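Local coordinates for protein 2-methyl-aconitate isomerase (Shewanella oneidensis, PDB 5K87) that isomerises 2-methyl-trans-aconitate to 2-methyl-cis-aconitate in the methylcitrate route of propionate breakdown, by base-catalysed proton abstraction and rotation about a C-C bond, at residues L112-G117 / R384-L389; H153-D158 / A177-E182. The protein carries 1 engineered substitution. All blocks are in the same frame, centred on the assembly; numbering follows the deposited sequence. Where two conformers were deposited one is given.

In the fold
Following the chain from its N terminus, L112-G117 comes first, on helix 113-122. The chain then runs through strand 135-143 into H153-D158, at the end of strand 148-157. After 18 residues with no helix, A177-E182 returns antiparallel to that strand, and contact 2 closes this short loop. The remaining strands and helices follow before R384-L389, on the long strand 374-391, comes back to helix 113-122; contact 1 thus closes a loop of 266 residues, with contact 2 nested inside it. The two contacts adjoin: strands 179-184 and 374-391 are sheet neighbours, R384 O probably accepts a hydrogen bond from V179 N, and A114 packs against V179.

Contact 1 (L112-G117 / R384-L389); sequences LTAAVG and RSARVL
A114 and A115, on helix 113-122, press against A386 of strand 374-391. This is helix-on-sheet packing in a fold that, as in the diaminopimelate epimerase relatives, wraps strands round a central helix. All three are alanines, whose small methyls suit a close approach: the CA atoms of A115 and A386 come within 5.1 Å. The A386 methyl faces the helix and settles on its backbone, its CB 3.6 Å from A115 N and 3.9 Å from A114 C. The helix methyls meet it less closely, A115 CB at 3.9 Å and A114 CB at 4.1 Å from A386 CB. A114, which buries most, also touches the residues before A386, its CB 3.9 Å from S385 O.

The contact is wholly buried, and its side-chain contacts are between methyls and aliphatic carbons, with backbone atoms beside them. The S385 side chain leaves the strand away from the helix, and its OG bonds NH1 of R20. R387, whose side chain also starts away from the helix, makes a salt bridge through NH2 to D64 of the second subunit. Other faces of the helix are covered by V77 and F28, which touch V116, so strands on several sides enclose it.

R384 links this packing to the active site. Its NH2 bonds OD1 of N111, a substrate-binding residue, and the nearest atoms of its side chain and the bound malonate are about 7 Å apart. The side chain bends at chi2 (-85°), setting CD, and at chi3 (80°), setting NE, while R384 CB stays by the helix, 4.2 Å from A114 CB.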
ATOM      1  N   LEU A 112      16.089   4.551   1.454  1.00 10.83           N
ATOM      2  CA  LEU A 112      15.681   5.689   2.262  1.00 11.54           C
ATOM      3  C   LEU A 112      16.840   6.620   2.618  1.00 11.34           C
ATOM      4  O   LEU A 112      16.608   7.696   3.167  1.00 11.81           O
ATOM      5  CB  LEU A 112      14.948   5.235   3.521  1.00 11.75           C
ATOM      6  CG  LEU A 112      13.557   4.631   3.283  1.00 10.88           C
ATOM      7  CD1 LEU A 112      12.884   4.375   4.623  1.00 13.34           C
ATOM      8  CD2 LEU A 112      12.676   5.515   2.397  1.00 12.75           C
ATOM      9  N   THR A 113      18.076   6.253   2.280  1.00 12.07           N
ATOM     10  CA  THR A 113      19.223   7.083   2.632  0.58 12.31           C
ATOM     11  C   THR A 113      19.139   8.518   2.075  1.00 11.44           C
ATOM     12  O   THR A 113      19.465   9.478   2.764  1.00 12.03           O
ATOM     13  CB  THR A 113      20.539   6.384   2.236  0.58 14.35           C
ATOM     14  OG1 THR A 113      20.757   5.264   3.109  0.58 15.74           O
ATOM     15  CG2 THR A 113      21.706   7.332   2.351  0.58 14.27           C
ATOM     16  N   ALA A 114      18.694   8.674   0.831  1.00 12.18           N
ATOM     17  CA  ALA A 114      18.519  10.020   0.276  1.00 12.85           C
ATOM     18  C   ALA A 114      17.497  10.833   1.081  1.00 11.95           C
ATOM     19  O   ALA A 114      17.662  12.034   1.302  1.00 12.75           O
ATOM     20  CB  ALA A 114      18.088   9.942  -1.183  1.00 14.15           C
ATOM     21  N   ALA A 115      16.420  10.170   1.501  1.00 11.11           N
ATOM     22  CA  ALA A 115      15.407  10.817   2.321  1.00 11.33           C
ATOM     23  C   ALA A 115      15.941  11.155   3.710  1.00 11.09           C
ATOM     24  O   ALA A 115      15.556  12.179   4.280  1.00 11.82           O
ATOM     25  CB  ALA A 115      14.152   9.962   2.402  1.00 12.05           C
ATOM     26  N   VAL A 116      16.831  10.328   4.251  1.00 11.05           N
ATOM     27  CA  VAL A 116      17.481  10.636   5.518  1.00 11.86           C
ATOM     28  C   VAL A 116      18.245  11.953   5.426  1.00 10.89           C
ATOM     29  O   VAL A 116      18.142  12.806   6.303  1.00 11.76           O
ATOM     30  CB  VAL A 116      18.428   9.489   5.938  1.00 10.63           C
ATOM     31  CG1 VAL A 116      19.367   9.933   7.045  1.00 12.08           C
ATOM     32  CG2 VAL A 116      17.617   8.270   6.353  1.00 12.42           C
ATOM     33  N   GLY A 117      19.006  12.120   4.346  1.00 11.03           N
ATOM     34  CA  GLY A 117      19.768  13.344   4.163  1.00 12.74           C
ATOM     35  C   GLY A 117      18.866  14.559   4.102  1.00 11.36           C
ATOM     36  O   GLY A 117      19.115  15.561   4.772  1.00 12.73           O
ATOM     37  N   ARG A 384      20.024   8.206  -6.120  1.00 12.97           N
ATOM     38  CA  ARG A 384      18.619   8.000  -5.809  1.00 12.26           C
ATOM     39  C   ARG A 384      17.938   9.373  -5.882  1.00 13.50           C
ATOM     40  O   ARG A 384      18.453  10.285  -6.539  1.00 12.77           O
ATOM     41  CB  ARG A 384      18.486   7.324  -4.434  1.00 12.96           C
ATOM     42  CG  ARG A 384      19.191   5.957  -4.312  1.00 13.14           C
ATOM     43  CD  ARG A 384      18.343   4.775  -4.799  1.00 13.88           C
ATOM     44  NE  ARG A 384      18.330   4.615  -6.250  1.00 13.68           N
ATOM     45  CZ  ARG A 384      17.621   3.686  -6.880  1.00 13.77           C
ATOM     46  NH1 ARG A 384      17.678   3.579  -8.197  1.00 15.07           N
ATOM     47  NH2 ARG A 384      16.832   2.869  -6.192  1.00 14.21           N
ATOM     48  N   SER A 385      16.772   9.504  -5.260  1.00 12.39           N
ATOM     49  CA  SER A 385      16.054  10.772  -5.149  1.00 12.47           C
ATOM     50  C   SER A 385      15.117  10.596  -3.970  1.00 12.31           C
ATOM     51  O   SER A 385      14.949   9.471  -3.474  1.00 12.20           O
ATOM     52  CB  SER A 385      15.268  11.085  -6.421  1.00 12.19           C
ATOM     53  OG  SER A 385      14.185  10.179  -6.613  1.00 12.75           O
ATOM     54  N   ALA A 386      14.512  11.691  -3.512  1.00 11.79           N
ATOM     55  CA  ALA A 386      13.593  11.630  -2.383  1.00 11.91           C
ATOM     56  C   ALA A 386      12.624  12.778  -2.416  1.00 10.91           C
ATOM     57  O   ALA A 386      12.914  13.834  -2.976  1.00 11.97           O
ATOM     58  CB  ALA A 386      14.366  11.674  -1.082  1.00 11.46           C
ATOM     59  N   ARG A 387      11.474  12.596  -1.782  1.00 10.90           N
ATOM     60  CA  ARG A 387      10.549  13.701  -1.602  1.00 11.98           C
ATOM     61  C   ARG A 387       9.605  13.441  -0.447  1.00 11.18           C
ATOM     62  O   ARG A 387       9.249  12.292  -0.149  1.00 11.62           O
ATOM     63  CB  ARG A 387       9.773  14.012  -2.887  1.00 16.78           C
ATOM     64  CG  ARG A 387       9.032  12.836  -3.466  1.00 18.34           C
ATOM     65  CD  ARG A 387       8.252  13.181  -4.744  1.00 21.94           C
ATOM     66  NE  ARG A 387       7.071  13.972  -4.436  1.00 20.51           N
ATOM     67  CZ  ARG A 387       5.809  13.537  -4.407  1.00 14.18           C
ATOM     68  NH1 ARG A 387       4.879  14.398  -4.071  1.00 15.75           N
ATOM     69  NH2 ARG A 387       5.464  12.294  -4.716  1.00 17.04           N
ATOM     70  N   VAL A 388       9.191  14.521   0.190  1.00 10.79           N
ATOM     71  CA  VAL A 388       8.142  14.467   1.173  1.00 11.91           C
ATOM     72  C   VAL A 388       6.794  14.239   0.500  1.00 11.01           C
ATOM     73  O   VAL A 388       6.430  14.939  -0.464  1.00 11.99           O
ATOM     74  CB  VAL A 388       8.105  15.771   1.963  1.00 11.78           C
ATOM     75  CG1 VAL A 388       6.885  15.809   2.885  1.00 12.68           C
ATOM     76  CG2 VAL A 388       9.391  15.939   2.745  1.00 12.86           C
ATOM     77  N   LEU A 389       6.056  13.256   1.023  1.00 10.18           N
ATOM     78  CA  LEU A 389       4.695  12.965   0.591  1.00 10.14           C
ATOM     79  C   LEU A 389       3.659  13.627   1.501  1.00 10.58           C
ATOM     80  O   LEU A 389       2.675  14.198   1.029  1.00 11.45           O
ATOM     81  CB  LEU A 389       4.473  11.446   0.569  1.00 10.78           C
ATOM     82  CG  LEU A 389       5.489  10.652  -0.254  1.00 11.42           C
ATOM     83  CD1 LEU A 389       5.219   9.155  -0.142  1.00 13.64           C
ATOM     84  CD2 LEU A 389       5.480  11.087  -1.703  1.00 14.84           C
TER

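Contact 2 (H153-D158 / A177-E182); sequences HVPITD and AEVQIE
H153 meets strand 179-184 with both backbone and ring. Its NE2 donates to E182 OE1 at 2.8 Å, reaching that oxygen from above the carboxylate, whose plane is turned 56° from the ring. E182 OE2 forms a salt bridge with K379, and H153 ND1 bonds T138, so polar partners fix the imidazole at both nitrogens. An alanine in place of H153 would probably leave E182 OE1 without its ring donor and T138 OG1 without its partner. A nearly straight backbone bond, H153 N to Q180 O (2.9 Å, 177°), joins the antiparallel strands.

The return bond is relayed by a water, which donates to H153 O at 2.7 Å and, at a longer distance, to E178 O, and accepts from Q180 N at 2.9 Å. Beyond it P155, which has no N-H to offer, suits the parting strands: its CG rests 3.9 Å from A177 CB. V179, beta-branched as suits a strand, has CG1 anti to the backbone N and 3.6 Å from H153 O.

V154 and I156 lean on I121 of helix 113-122. Strand 135-143 flanks the pair beside 148-157, and strand 374-391 beside 179-184.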
ATOM      1  N   HIS A 153      24.591  13.522  -0.850  1.00 12.92           N
ATOM      2  CA  HIS A 153      24.827  14.847  -1.414  1.00 13.29           C
ATOM      3  C   HIS A 153      23.484  15.436  -1.801  1.00 12.50           C
ATOM      4  O   HIS A 153      22.948  15.141  -2.864  1.00 13.10           O
ATOM      5  CB  HIS A 153      25.765  14.768  -2.621  1.00 14.31           C
ATOM      6  CG  HIS A 153      27.089  14.149  -2.310  1.00 16.60           C
ATOM      7  ND1 HIS A 153      28.095  14.830  -1.658  1.00 21.28           N
ATOM      8  CD2 HIS A 153      27.570  12.909  -2.555  1.00 17.96           C
ATOM      9  CE1 HIS A 153      29.143  14.036  -1.524  1.00 24.60           C
ATOM     10  NE2 HIS A 153      28.849  12.865  -2.055  1.00 19.82           N
ATOM     11  N   VAL A 154      22.937  16.259  -0.915  1.00 13.42           N
ATOM     12  CA  VAL A 154      21.582  16.764  -1.093  1.00 13.51           C
ATOM     13  C   VAL A 154      21.605  18.168  -1.682  1.00 13.70           C
ATOM     14  O   VAL A 154      22.240  19.055  -1.124  1.00 13.96           O
ATOM     15  CB  VAL A 154      20.821  16.777   0.240  1.00 12.67           C
ATOM     16  CG1 VAL A 154      19.385  17.246   0.038  1.00 15.38           C
ATOM     17  CG2 VAL A 154      20.871  15.393   0.895  1.00 14.63           C
ATOM     18  N   PRO A 155      20.905  18.372  -2.802  1.00 12.23           N
ATOM     19  CA  PRO A 155      20.890  19.713  -3.399  1.00 13.76           C
ATOM     20  C   PRO A 155      20.062  20.694  -2.577  1.00 12.75           C
ATOM     21  O   PRO A 155      19.021  20.331  -2.006  1.00 13.98           O
ATOM     22  CB  PRO A 155      20.258  19.479  -4.769  1.00 17.21           C
ATOM     23  CG  PRO A 155      19.385  18.268  -4.577  1.00 15.73           C
ATOM     24  CD  PRO A 155      20.126  17.399  -3.590  1.00 14.57           C
ATOM     25  N   ILE A 156      20.533  21.938  -2.530  1.00 14.05           N
ATOM     26  CA  ILE A 156      19.927  23.009  -1.747  1.00 15.07           C
ATOM     27  C   ILE A 156      19.582  24.199  -2.643  1.00 16.37           C
ATOM     28  O   ILE A 156      20.397  24.612  -3.474  1.00 17.24           O
ATOM     29  CB  ILE A 156      20.901  23.519  -0.664  1.00 16.09           C
ATOM     30  CG1 ILE A 156      21.387  22.370   0.234  1.00 15.80           C
ATOM     31  CG2 ILE A 156      20.254  24.623   0.164  1.00 17.67           C
ATOM     32  CD1 ILE A 156      20.302  21.719   1.091  1.00 16.97           C
ATOM     33  N   THR A 157      18.380  24.738  -2.479  1.00 15.44           N
ATOM     34  CA  THR A 157      17.966  25.965  -3.157  1.00 15.87           C
ATOM     35  C   THR A 157      17.301  26.873  -2.134  1.00 17.66           C
ATOM     36  O   THR A 157      16.391  26.446  -1.424  1.00 16.87           O
ATOM     37  CB  THR A 157      16.977  25.668  -4.288  1.00 17.69           C
ATOM     38  OG1 THR A 157      17.629  24.890  -5.301  1.00 16.92           O
ATOM     39  CG2 THR A 157      16.446  26.966  -4.896  1.00 20.21           C
ATOM     40  N   ASP A 158      17.772  28.115  -2.035  1.00 17.44           N
ATOM     41  CA  ASP A 158      17.191  29.097  -1.114  1.00 18.72           C
ATOM     42  C   ASP A 158      17.144  28.565   0.317  1.00 18.36           C
ATOM     43  O   ASP A 158      16.151  28.742   1.027  1.00 20.76           O
ATOM     44  CB  ASP A 158      15.795  29.536  -1.579  1.00 21.98           C
ATOM     45  CG  ASP A 158      15.825  30.249  -2.921  1.00 26.24           C
ATOM     46  OD1 ASP A 158      16.818  30.955  -3.192  1.00 26.21           O
ATOM     47  OD2 ASP A 158      14.864  30.098  -3.707  1.00 26.63           O
ATOM     48  N   ALA A 177      14.795  15.569  -7.899  1.00 12.64           N
ATOM     49  CA  ALA A 177      16.204  15.950  -7.871  1.00 13.23           C
ATOM     50  C   ALA A 177      17.093  14.739  -7.604  1.00 14.40           C
ATOM     51  O   ALA A 177      16.793  13.909  -6.742  1.00 13.22           O
ATOM     52  CB  ALA A 177      16.449  17.015  -6.827  1.00 14.10           C
ATOM     53  N   GLU A 178      18.200  14.641  -8.327  1.00 13.77           N
ATOM     54  CA  GLU A 178      19.175  13.581  -8.080  1.00 12.90           C
ATOM     55  C   GLU A 178      19.868  13.763  -6.736  1.00 14.28           C
ATOM     56  O   GLU A 178      20.371  14.846  -6.427  1.00 16.39           O
ATOM     57  CB  GLU A 178      20.232  13.577  -9.181  1.00 13.98           C
ATOM     58  CG  GLU A 178      21.232  12.436  -9.062  1.00 14.93           C
ATOM     59  CD  GLU A 178      22.289  12.431 -10.158  1.00 18.18           C
ATOM     60  OE1 GLU A 178      22.282  13.343 -11.019  1.00 20.07           O
ATOM     61  OE2 GLU A 178      23.133  11.509 -10.156  1.00 17.74           O
ATOM     62  N   VAL A 179      19.926  12.687  -5.950  1.00 12.86           N
ATOM     63  CA  VAL A 179      20.682  12.676  -4.712  1.00 13.25           C
ATOM     64  C   VAL A 179      21.704  11.552  -4.788  1.00 12.76           C
ATOM     65  O   VAL A 179      21.354  10.365  -4.744  1.00 13.23           O
ATOM     66  CB  VAL A 179      19.765  12.465  -3.493  1.00 12.34           C
ATOM     67  CG1 VAL A 179      20.595  12.443  -2.218  1.00 14.94           C
ATOM     68  CG2 VAL A 179      18.712  13.563  -3.439  1.00 15.01           C
ATOM     69  N   GLN A 180      22.972  11.920  -4.928  1.00 12.95           N
ATOM     70  CA  GLN A 180      24.034  10.933  -4.970  0.60 12.63           C
ATOM     71  C   GLN A 180      24.363  10.446  -3.563  1.00 13.06           C
ATOM     72  O   GLN A 180      24.511  11.243  -2.627  1.00 13.95           O
ATOM     73  CB  GLN A 180      25.251  11.524  -5.687  0.60 14.53           C
ATOM     74  CG  GLN A 180      24.903  11.962  -7.106  0.60 16.15           C
ATOM     75  CD  GLN A 180      26.058  12.578  -7.857  0.60 17.18           C
ATOM     76  OE1 GLN A 180      27.064  12.966  -7.264  0.60 22.20           O
ATOM     77  NE2 GLN A 180      25.916  12.677  -9.177  0.60 17.23           N
ATOM     78  N   ILE A 181      24.467   9.124  -3.431  0.54 12.57           N
ATOM     79  CA  ILE A 181      24.738   8.475  -2.153  0.54 13.09           C
ATOM     80  C   ILE A 181      26.059   7.723  -2.210  0.54 13.65           C
ATOM     81  O   ILE A 181      26.410   7.176  -3.253  0.54 13.30           O
ATOM     82  CB  ILE A 181      23.631   7.458  -1.812  0.54 13.36           C
ATOM     83  CG1 ILE A 181      22.257   8.109  -1.932  0.54 15.26           C
ATOM     84  CG2 ILE A 181      23.835   6.885  -0.417  0.54 14.53           C
ATOM     85  CD1 ILE A 181      22.057   9.247  -0.985  0.54 15.90           C
ATOM     86  N   GLU A 182      26.793   7.698  -1.100  1.00 14.40           N
ATOM     87  CA  GLU A 182      28.055   6.963  -1.050  1.00 15.14           C
ATOM     88  C   GLU A 182      28.156   6.156   0.231  1.00 17.15           C
ATOM     89  O   GLU A 182      28.196   6.722   1.332  1.00 19.57           O
ATOM     90  CB  GLU A 182      29.238   7.922  -1.093  1.00 17.93           C
ATOM     91  CG  GLU A 182      29.198   8.879  -2.262  1.00 17.75           C
ATOM     92  CD  GLU A 182      30.362   9.830  -2.271  1.00 20.61           C
ATOM     93  OE1 GLU A 182      30.362  10.752  -3.110  1.00 22.74           O
ATOM     94  OE2 GLU A 182      31.281   9.647  -1.443  1.00 35.93           O
TER
HETATM   95  O   HOH W   1      23.530  14.707  -5.510  1.00 16.13           O